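Local coordinates for glucanase (Clostridium thermocellum, PDB 5GXX), which probably cleaves internal beta-1,4-glucosidic bonds of cellulose as a family 9 endoglucanase of the cellulosome, at residues A[453-458]-A[553-558]; A[467-470]-A[476-479]; A[223-228]-A[262-267]. The protein carries 1 engineered substitution. All blocks are in the same frame, centred on the assembly; numbering follows the deposited sequence.

Interaction 1 of 3, residues A[453-458]-A[553-558]; sequences INQASD and QFRIAA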
loop_
_atom_site.group_PDB
_atom_site.type_symbol
_atom_site.label_atom_id
_atom_site.label_comp_id
_atom_site.label_asym_id
_atom_site.label_seq_id
_atom_site.Cartn_x
_atom_site.Cartn_y
_atom_site.Cartn_z
ATOM N N ILE A 453 -0.603 -4.342 -23.298
ATOM C CA ILE A 453 -1.889 -3.731 -23.608
ATOM C C ILE A 453 -2.684 -3.711 -22.308
ATOM O O ILE A 453 -3.013 -4.762 -21.745
ATOM C CB ILE A 453 -2.634 -4.505 -24.699
ATOM C CG1 ILE A 453 -1.803 -4.521 -25.978
ATOM C CG2 ILE A 453 -4.006 -3.876 -24.931
ATOM C CD1 ILE A 453 -2.094 -5.705 -26.886
ATOM N N ASN A 454 -2.940 -2.511 -21.797
ATOM C CA ASN A 454 -3.670 -2.381 -20.545
ATOM C C ASN A 454 -5.181 -2.451 -20.790
ATOM O O ASN A 454 -5.940 -2.963 -19.962
ATOM C CB ASN A 454 -3.261 -1.102 -19.815
ATOM C CG ASN A 454 -3.546 -1.163 -18.327
ATOM O OD1 ASN A 454 -3.051 -2.040 -17.619
ATOM N ND2 ASN A 454 -4.351 -0.228 -17.847
ATOM N N GLN A 455 -5.600 -1.939 -21.940
ATOM C CA GLN A 455 -6.983 -2.033 -22.395
ATOM C C GLN A 455 -7.003 -1.684 -23.873
ATOM O O GLN A 455 -6.369 -0.719 -24.303
ATOM C CB GLN A 455 -7.882 -1.051 -21.643
ATOM C CG GLN A 455 -9.369 -1.344 -21.807
ATOM C CD GLN A 455 -10.260 -0.356 -21.069
ATOM O OE1 GLN A 455 -9.814 0.348 -20.157
ATOM N NE2 GLN A 455 -11.532 -0.306 -21.458
ATOM N N ALA A 456 -7.747 -2.470 -24.644
ATOM C CA ALA A 456 -7.958 -2.191 -26.058
ATOM C C ALA A 456 -9.438 -1.870 -26.227
ATOM O O ALA A 456 -10.282 -2.421 -25.526
ATOM C CB ALA A 456 -7.568 -3.394 -26.900
ATOM N N SER A 457 -9.746 -0.967 -27.149
ATOM C CA SER A 457 -11.124 -0.566 -27.378
ATOM C C SER A 457 -11.295 -0.234 -28.853
ATOM O O SER A 457 -10.308 -0.006 -29.546
ATOM C CB SER A 457 -11.428 0.636 -26.492
ATOM O OG SER A 457 -12.450 1.449 -27.028
ATOM N N ASP A 458 -12.528 -0.194 -29.359
ATOM C CA ASP A 458 -12.667 0.186 -30.762
ATOM C C ASP A 458 -12.311 1.649 -31.030
ATOM O O ASP A 458 -12.213 2.061 -32.181
ATOM C CB ASP A 458 -13.998 -0.242 -31.404
ATOM C CG ASP A 458 -15.208 0.125 -30.578
ATOM O OD1 ASP A 458 -15.123 1.065 -29.758
ATOM O OD2 ASP A 458 -16.258 -0.533 -30.774
ATOM N N GLN A 553 0.751 4.554 -17.311
ATOM C CA GLN A 553 -0.343 4.020 -18.120
ATOM C C GLN A 553 -0.844 5.187 -18.942
ATOM O O GLN A 553 -1.296 6.192 -18.397
ATOM C CB GLN A 553 -1.462 3.420 -17.262
ATOM C CG GLN A 553 -1.058 2.108 -16.590
ATOM C CD GLN A 553 -1.969 1.702 -15.455
ATOM O OE1 GLN A 553 -3.171 1.968 -15.481
ATOM N NE2 GLN A 553 -1.401 1.027 -14.459
ATOM N N PHE A 554 -0.725 5.073 -20.258
ATOM C CA PHE A 554 -1.198 6.143 -21.125
ATOM C C PHE A 554 -2.204 5.604 -22.120
ATOM O O PHE A 554 -2.153 4.432 -22.503
ATOM C CB PHE A 554 -0.036 6.876 -21.807
ATOM C CG PHE A 554 0.844 6.003 -22.666
ATOM C CD1 PHE A 554 0.548 5.797 -24.003
ATOM C CD2 PHE A 554 1.996 5.427 -22.144
ATOM C CE1 PHE A 554 1.372 5.027 -24.810
ATOM C CE2 PHE A 554 2.824 4.641 -22.935
ATOM C CZ PHE A 554 2.520 4.438 -24.271
ATOM N N ARG A 555 -3.136 6.474 -22.488
ATOM C CA ARG A 555 -4.179 6.138 -23.448
ATOM C C ARG A 555 -4.096 7.093 -24.633
ATOM O O ARG A 555 -3.938 8.307 -24.449
ATOM C CB ARG A 555 -5.545 6.257 -22.761
ATOM C CG ARG A 555 -6.734 5.885 -23.638
ATOM C CD ARG A 555 -8.081 6.095 -22.927
ATOM N NE ARG A 555 -8.205 5.208 -21.775
ATOM C CZ ARG A 555 -9.346 4.944 -21.141
ATOM N NH1 ARG A 555 -10.481 5.481 -21.555
ATOM N NH2 ARG A 555 -9.346 4.116 -20.102
ATOM N N ILE A 556 -4.193 6.536 -25.838
ATOM C CA ILE A 556 -4.263 7.313 -27.074
ATOM C C ILE A 556 -5.613 6.962 -27.697
ATOM O O ILE A 556 -5.873 5.802 -27.994
ATOM C CB ILE A 556 -3.074 6.958 -27.990
ATOM C CG1 ILE A 556 -1.749 7.168 -27.245
ATOM C CG2 ILE A 556 -3.123 7.770 -29.288
ATOM C CD1 ILE A 556 -0.574 6.361 -27.795
ATOM N N ALA A 557 -6.487 7.956 -27.841
ATOM C CA ALA A 557 -7.903 7.686 -28.123
ATOM C C ALA A 557 -8.447 8.539 -29.261
ATOM O O ALA A 557 -8.263 9.752 -29.283
ATOM C CB ALA A 557 -8.754 7.903 -26.875
ATOM N N ALA A 558 -9.098 7.878 -30.209
ATOM C CA ALA A 558 -9.998 8.538 -31.149
ATOM C C ALA A 558 -11.306 8.819 -30.413
ATOM O O ALA A 558 -11.531 8.276 -29.330
ATOM C CB ALA A 558 -10.244 7.630 -32.321
#

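Interaction 2 of 3, residues A[467-470]-A[476-479]; sequences LNNR and RLIK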
loop_
_atom_site.group_PDB
_atom_site.type_symbol
_atom_site.label_atom_id
_atom_site.label_comp_id
_atom_site.label_asym_id
_atom_site.label_seq_id
_atom_site.Cartn_x
_atom_site.Cartn_y
_atom_site.Cartn_z
ATOM N N LEU A 467 9.594 1.769 -17.760
ATOM C CA LEU A 467 10.946 2.097 -18.236
ATOM C C LEU A 467 11.943 1.618 -17.179
ATOM O O LEU A 467 11.935 2.087 -16.036
ATOM C CB LEU A 467 11.097 3.594 -18.495
ATOM C CG LEU A 467 12.508 4.013 -18.948
ATOM C CD1 LEU A 467 12.949 3.320 -20.235
ATOM C CD2 LEU A 467 12.610 5.527 -19.090
ATOM N N ASN A 468 12.779 0.667 -17.581
ATOM C CA ASN A 468 13.689 -0.063 -16.696
ATOM C C ASN A 468 15.122 0.479 -16.711
ATOM O O ASN A 468 15.678 0.752 -17.769
ATOM C CB ASN A 468 13.763 -1.540 -17.109
ATOM C CG ASN A 468 12.580 -2.361 -16.634
ATOM O OD1 ASN A 468 12.725 -3.232 -15.777
ATOM N ND2 ASN A 468 11.411 -2.135 -17.228
ATOM N N ASN A 469 15.720 0.571 -15.527
ATOM C CA ASN A 469 17.177 0.655 -15.377
ATOM C C ASN A 469 17.688 -0.539 -14.584
ATOM O O ASN A 469 17.671 -0.535 -13.346
ATOM C CB ASN A 469 17.583 1.954 -14.672
ATOM C CG ASN A 469 19.097 2.091 -14.492
ATOM O OD1 ASN A 469 19.856 1.166 -14.788
ATOM N ND2 ASN A 469 19.535 3.230 -13.966
ATOM N N ARG A 470 18.147 -1.543 -15.324
ATOM C CA ARG A 470 18.802 -2.719 -14.752
ATOM C C ARG A 470 20.264 -2.727 -15.188
ATOM O O ARG A 470 20.853 -3.779 -15.478
ATOM C CB ARG A 470 18.088 -4.010 -15.132
ATOM C CG ARG A 470 16.574 -3.986 -14.908
ATOM C CD ARG A 470 15.997 -5.368 -15.141
ATOM N NE ARG A 470 14.540 -5.286 -15.227
ATOM C CZ ARG A 470 13.722 -6.309 -15.459
ATOM N NH1 ARG A 470 14.187 -7.548 -15.579
ATOM N NH2 ARG A 470 12.414 -6.083 -15.532
ATOM N N ARG A 476 24.674 2.266 -13.420
ATOM C CA ARG A 476 24.835 3.694 -13.673
ATOM C C ARG A 476 23.480 4.365 -13.735
ATOM O O ARG A 476 22.451 3.695 -13.765
ATOM C CB ARG A 476 25.623 3.948 -14.972
ATOM C CG ARG A 476 24.963 3.411 -16.225
ATOM C CD ARG A 476 25.913 3.434 -17.442
ATOM N NE ARG A 476 25.274 2.922 -18.653
ATOM C CZ ARG A 476 25.085 1.634 -18.925
ATOM N NH1 ARG A 476 25.496 0.681 -18.090
ATOM N NH2 ARG A 476 24.495 1.288 -20.058
ATOM N N LEU A 477 23.534 5.688 -13.788
ATOM C CA LEU A 477 22.370 6.564 -13.767
ATOM C C LEU A 477 22.374 7.392 -15.044
ATOM O O LEU A 477 23.406 7.963 -15.430
ATOM C CB LEU A 477 22.475 7.492 -12.554
ATOM C CG LEU A 477 22.598 6.733 -11.228
ATOM C CD1 LEU A 477 22.972 7.682 -10.106
ATOM C CD2 LEU A 477 21.359 5.915 -10.853
ATOM N N ILE A 478 21.221 7.426 -15.716
ATOM C CA ILE A 478 21.012 8.292 -16.873
ATOM C C ILE A 478 19.893 9.283 -16.559
ATOM O O ILE A 478 18.757 8.893 -16.256
ATOM C CB ILE A 478 20.673 7.505 -18.166
ATOM C CG1 ILE A 478 21.829 6.574 -18.560
ATOM C CG2 ILE A 478 20.365 8.469 -19.301
ATOM C CD1 ILE A 478 21.529 5.574 -19.690
ATOM N N LYS A 479 20.200 10.571 -16.676
ATOM C CA LYS A 479 19.191 11.587 -16.365
ATOM C C LYS A 479 18.185 11.815 -17.497
ATOM O O LYS A 479 16.977 11.875 -17.251
ATOM C CB LYS A 479 19.858 12.898 -15.935
ATOM C CG LYS A 479 18.898 13.987 -15.443
ATOM C CD LYS A 479 19.614 15.324 -15.295
ATOM C CE LYS A 479 18.723 16.405 -14.690
ATOM N NZ LYS A 479 17.367 16.575 -15.283
HETATM O O HOH W 1 18.760 6.276 -14.799
#

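Interaction 3 of 3, residues A[223-228]-A[262-267]; sequences SYTPKL and KEEYHK. Engineered in segment 223-228: T225 (natural residue Ile).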
loop_
_atom_site.group_PDB
_atom_site.type_symbol
_atom_site.label_atom_id
_atom_site.label_comp_id
_atom_site.label_asym_id
_atom_site.label_seq_id
_atom_site.Cartn_x
_atom_site.Cartn_y
_atom_site.Cartn_z
ATOM N N SER A 223 60.182 -3.687 23.348
ATOM C CA SER A 223 59.478 -3.255 24.552
ATOM C C SER A 223 58.005 -3.668 24.598
ATOM O O SER A 223 57.390 -3.703 25.665
ATOM C CB SER A 223 59.602 -1.735 24.713
ATOM O OG SER A 223 58.572 -1.028 24.043
ATOM N N TYR A 224 57.420 -3.967 23.441
ATOM C CA TYR A 224 56.004 -4.320 23.392
ATOM C C TYR A 224 55.745 -5.796 23.659
ATOM O O TYR A 224 54.623 -6.154 24.023
ATOM C CB TYR A 224 55.376 -3.955 22.043
ATOM C CG TYR A 224 55.436 -2.489 21.679
ATOM C CD1 TYR A 224 54.913 -1.510 22.520
ATOM C CD2 TYR A 224 55.986 -2.088 20.467
ATOM C CE1 TYR A 224 54.970 -0.164 22.174
ATOM C CE2 TYR A 224 56.039 -0.744 20.112
ATOM C CZ TYR A 224 55.536 0.211 20.971
ATOM O OH TYR A 224 55.588 1.545 20.596
ATOM N N THR A 225 56.758 -6.643 23.488
ATOM C CA THR A 225 56.519 -8.086 23.575
ATOM C C THR A 225 55.946 -8.571 24.910
ATOM O O THR A 225 55.052 -9.408 24.910
ATOM C CB THR A 225 57.715 -8.957 23.113
ATOM O OG1 THR A 225 58.877 -8.671 23.901
ATOM C CG2 THR A 225 58.029 -8.696 21.651
ATOM N N PRO A 226 56.397 -8.015 26.053
ATOM C CA PRO A 226 55.807 -8.417 27.333
ATOM C C PRO A 226 54.356 -7.990 27.544
ATOM O O PRO A 226 53.697 -8.510 28.443
ATOM C CB PRO A 226 56.707 -7.724 28.363
ATOM C CG PRO A 226 57.996 -7.556 27.642
ATOM C CD PRO A 226 57.571 -7.151 26.276
ATOM N N LYS A 227 53.866 -7.069 26.718
ATOM C CA LYS A 227 52.480 -6.594 26.751
ATOM C C LYS A 227 51.521 -7.415 25.877
ATOM O O LYS A 227 50.292 -7.265 25.939
ATOM C CB LYS A 227 52.430 -5.122 26.326
ATOM C CG LYS A 227 53.391 -4.215 27.110
ATOM C CD LYS A 227 53.040 -4.154 28.597
ATOM C CE LYS A 227 51.690 -3.492 28.860
ATOM N NZ LYS A 227 51.423 -3.369 30.323
ATOM N N LEU A 228 52.082 -8.300 25.061
ATOM C CA LEU A 228 51.241 -9.131 24.205
ATOM C C LEU A 228 50.470 -10.120 25.066
ATOM O O LEU A 228 50.918 -10.487 26.156
ATOM C CB LEU A 228 52.084 -9.895 23.184
ATOM C CG LEU A 228 52.867 -9.043 22.184
ATOM C CD1 LEU A 228 53.847 -9.920 21.425
ATOM C CD2 LEU A 228 51.958 -8.284 21.237
ATOM N N LYS A 262 67.594 -13.398 17.464
ATOM C CA LYS A 262 67.387 -13.809 18.847
ATOM C C LYS A 262 66.535 -15.073 18.950
ATOM O O LYS A 262 65.582 -15.271 18.184
ATOM C CB LYS A 262 66.776 -12.686 19.691
ATOM C CG LYS A 262 67.756 -11.582 20.073
ATOM C CD LYS A 262 67.040 -10.314 20.497
ATOM C CE LYS A 262 66.723 -10.320 21.982
ATOM N NZ LYS A 262 66.442 -8.927 22.445
ATOM N N GLU A 263 66.906 -15.923 19.902
ATOM C CA GLU A 263 66.302 -17.241 20.061
ATOM C C GLU A 263 64.854 -17.166 20.545
ATOM O O GLU A 263 64.037 -18.012 20.173
ATOM C CB GLU A 263 67.177 -18.104 20.982
ATOM C CG GLU A 263 66.563 -19.420 21.435
ATOM C CD GLU A 263 66.406 -20.442 20.321
ATOM O OE1 GLU A 263 66.878 -20.205 19.181
ATOM O OE2 GLU A 263 65.786 -21.493 20.612
ATOM N N GLU A 264 64.527 -16.155 21.350
ATOM C CA GLU A 264 63.142 -15.974 21.798
ATOM C C GLU A 264 62.148 -15.879 20.634
ATOM O O GLU A 264 61.027 -16.383 20.733
ATOM C CB GLU A 264 63.010 -14.778 22.745
ATOM C CG GLU A 264 63.102 -13.427 22.059
ATOM C CD GLU A 264 63.116 -12.278 23.047
ATOM O OE1 GLU A 264 64.149 -12.095 23.722
ATOM O OE2 GLU A 264 62.109 -11.546 23.131
ATOM N N TYR A 265 62.564 -15.252 19.537
ATOM C CA TYR A 265 61.690 -15.052 18.382
ATOM C C TYR A 265 61.605 -16.338 17.564
ATOM O O TYR A 265 60.564 -16.641 16.975
ATOM C CB TYR A 265 62.146 -13.876 17.518
ATOM C CG TYR A 265 62.203 -12.586 18.305
ATOM C CD1 TYR A 265 61.059 -12.090 18.920
ATOM C CD2 TYR A 265 63.394 -11.880 18.456
ATOM C CE1 TYR A 265 61.082 -10.927 19.658
ATOM C CE2 TYR A 265 63.432 -10.705 19.210
ATOM C CZ TYR A 265 62.271 -10.244 19.803
ATOM O OH TYR A 265 62.260 -9.091 20.555
ATOM N N HIS A 266 62.711 -17.077 17.522
ATOM C CA HIS A 266 62.747 -18.359 16.827
ATOM C C HIS A 266 61.926 -19.414 17.550
ATOM O O HIS A 266 61.161 -20.161 16.923
ATOM C CB HIS A 266 64.189 -18.830 16.595
ATOM C CG HIS A 266 64.863 -18.125 15.466
ATOM N ND1 HIS A 266 64.558 -18.371 14.144
ATOM C CD2 HIS A 266 65.817 -17.161 15.458
ATOM C CE1 HIS A 266 65.294 -17.596 13.368
ATOM N NE2 HIS A 266 66.060 -16.846 14.143
ATOM N N LYS A 267 62.045 -19.441 18.873
ATOM C CA LYS A 267 61.235 -20.323 19.699
ATOM C C LYS A 267 59.751 -20.070 19.470
ATOM O O LYS A 267 58.988 -21.039 19.305
ATOM C CB LYS A 267 61.570 -20.171 21.185
ATOM C CG LYS A 267 60.692 -20.979 22.125
ATOM C CD LYS A 267 61.181 -20.890 23.567
ATOM C CE LYS A 267 60.326 -21.766 24.471
ATOM N NZ LYS A 267 60.984 -21.974 25.790
HETATM O O HOH W 2 61.376 -9.194 23.105
#

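Interaction 1 of 3, residues A[453-458]-A[553-558]
N454 and Q553 face each other across one sheet, and so do Q455 and R555, one residue on in the first strand and two in the second. The two strands, 447-456 and 549-557, are not direct neighbours. Strand 460-469 runs between them and is antiparallel to both. The contact therefore passes over the middle strand and is made by side-chain ends alone.

The amide pair comes first. N454 ND2 lies 3.4 Å from Q553 OE1, and the two amide planes are turned 42° apart. N454 has CG anti to the backbone N (chi1 -158°), which carries its amide out over the middle strand. The firmer polar partners lie outside the pair. N454 ND2 gives a hydrogen bond to E462 OE2, and Q553 NE2 gives one to E551.

The second pair joins an amide to a guanidinium. Q455 OE1 stands 3.8 Å from R555 NH2, and the amide plane is turned 80° from the guanidinium plane. Q455 reaches out fully extended, while R555 bends part-way along its chain. R555 NH2 makes a salt bridge to E462 OE1, and its guanidinium forms a cation-pi contact with F460.

The backbone accounts for the grouping. N454 and Q455 both pair with E462 in a classic beta bulge. Both residues thus direct their side chains toward strand 549-557. The sheet belongs to the cellulose-binding-type module, and its other face is lined by F554 and I556, which pack on strands 481-488 and 527-534.

E462 is the common partner. One carboxylate oxygen takes N454 and the other takes R555, so both ends of the carboxylate are held. The contact between the two strands is thus polar and at the surface. For N454 and R555 it runs through E462, whose negative charge is probably balanced in part by R555.

Interaction 2 of 3, residues A[467-470]-A[476-479]
N469 reaches across to the backbone of R476. It is the last residue of strand 460-469, and its CB points toward segment 476-479. The side chain is buried, with F447 and P542 against it. CG is anti to the backbone N (chi1 -180°), which sends the amide straight out from the strand. CG comes to 3.8 Å from R476 O. At the tip, OD1 turns to the hydroxyl of S471, which also takes a hydrogen bond from the backbone N of R476.

Segment 476-479 is the irregular link from strand 460-469 to strand 481-488. These strands belong to different sheets of a beta sandwich, as in family 3 carbohydrate-binding modules. The amide thus ties the end of one strand to the chain on its way to the other sheet.

ND2 does the bonding across the contact. It donates to R476 O at 3.0 Å, and the N-H points almost directly at the oxygen (171°). The bond lies in the carbonyl plane and also in the plane of the N469 amide. ND2 also donates to I540 O, and it makes a weak bond of 3.3 Å to water 1. That water accepts from I478 N at 2.9 Å. L477 CD2 comes within 4.5 Å of N469 ND2.

Interaction 3 of 3, residues A[223-228]-A[262-267]
The 3-10 turn that follows helix 215-224 meets the first turn of helix 263-276 in the catalytic module, whose helices form the (alpha/alpha)6 barrel of glycoside hydrolase family 9. T225 lies on one side, and E264 and Y265 on the other. T225 is an engineered residue; the natural one is isoleucine.

The direct contact is small and nonpolar. T225 CG2 is 4.3 Å from Y265 CE1 and approaches the ring at its edge, near the ring plane. One face of the same ring is covered by E264 CG, which sits over its centre at 3.7 Å from the ring plane.

The polar link runs through water 2. T225 OG1 and E264 OE2 are 4.4 Å apart and do not bond directly. Water 2 lies 2.7 Å from T225 OG1. It donates to E264 OE2 at 2.5 Å and to Y265 OH at 2.7 Å. Water 2 thus bridges both segments and joins three side chains.

Torsions explain the reach of T225. With chi1 at 59°, OG1 sits between the backbone N and the carbonyl carbon. From there it also bonds to E222 O, one turn back. E222 serves the contact a second time: its OE2 takes the Y265 hydroxyl and forms a salt bridge with K262, the N-cap residue of helix 263-276. Y265 OH is therefore held by both E222 and water 2.

Around the contact, Y265 packs on M253, L256, A257 and T260 of helix 249-260. H266 bonds to Y315 of helix 301-318. On the opposite segment, Y224 packs on W198, L201 and S205 of helix 198-212. The junction thus sits among three further helices.

How the interactions relate
Interactions 1 and 2 belong to the cellulose-binding-type module, while interaction 3 lies in the catalytic module. Along the chain, interaction 2 is nested inside the loop closed by interaction 1. Both involve the sheet that holds strand 460-469, yet their centres are 26 Å apart and their nearest atoms about 9 Å. Interaction 2 lies nearer the catalytic module, with its centre 58 Å from that of interaction 3; the centres of interactions 1 and 3 are 82 Å apart. Calcium ions lie about 14 Å from the side chain of R555 in interaction 1 and from that of T225 in interaction 3. None of the three contacts includes a calcium-binding residue.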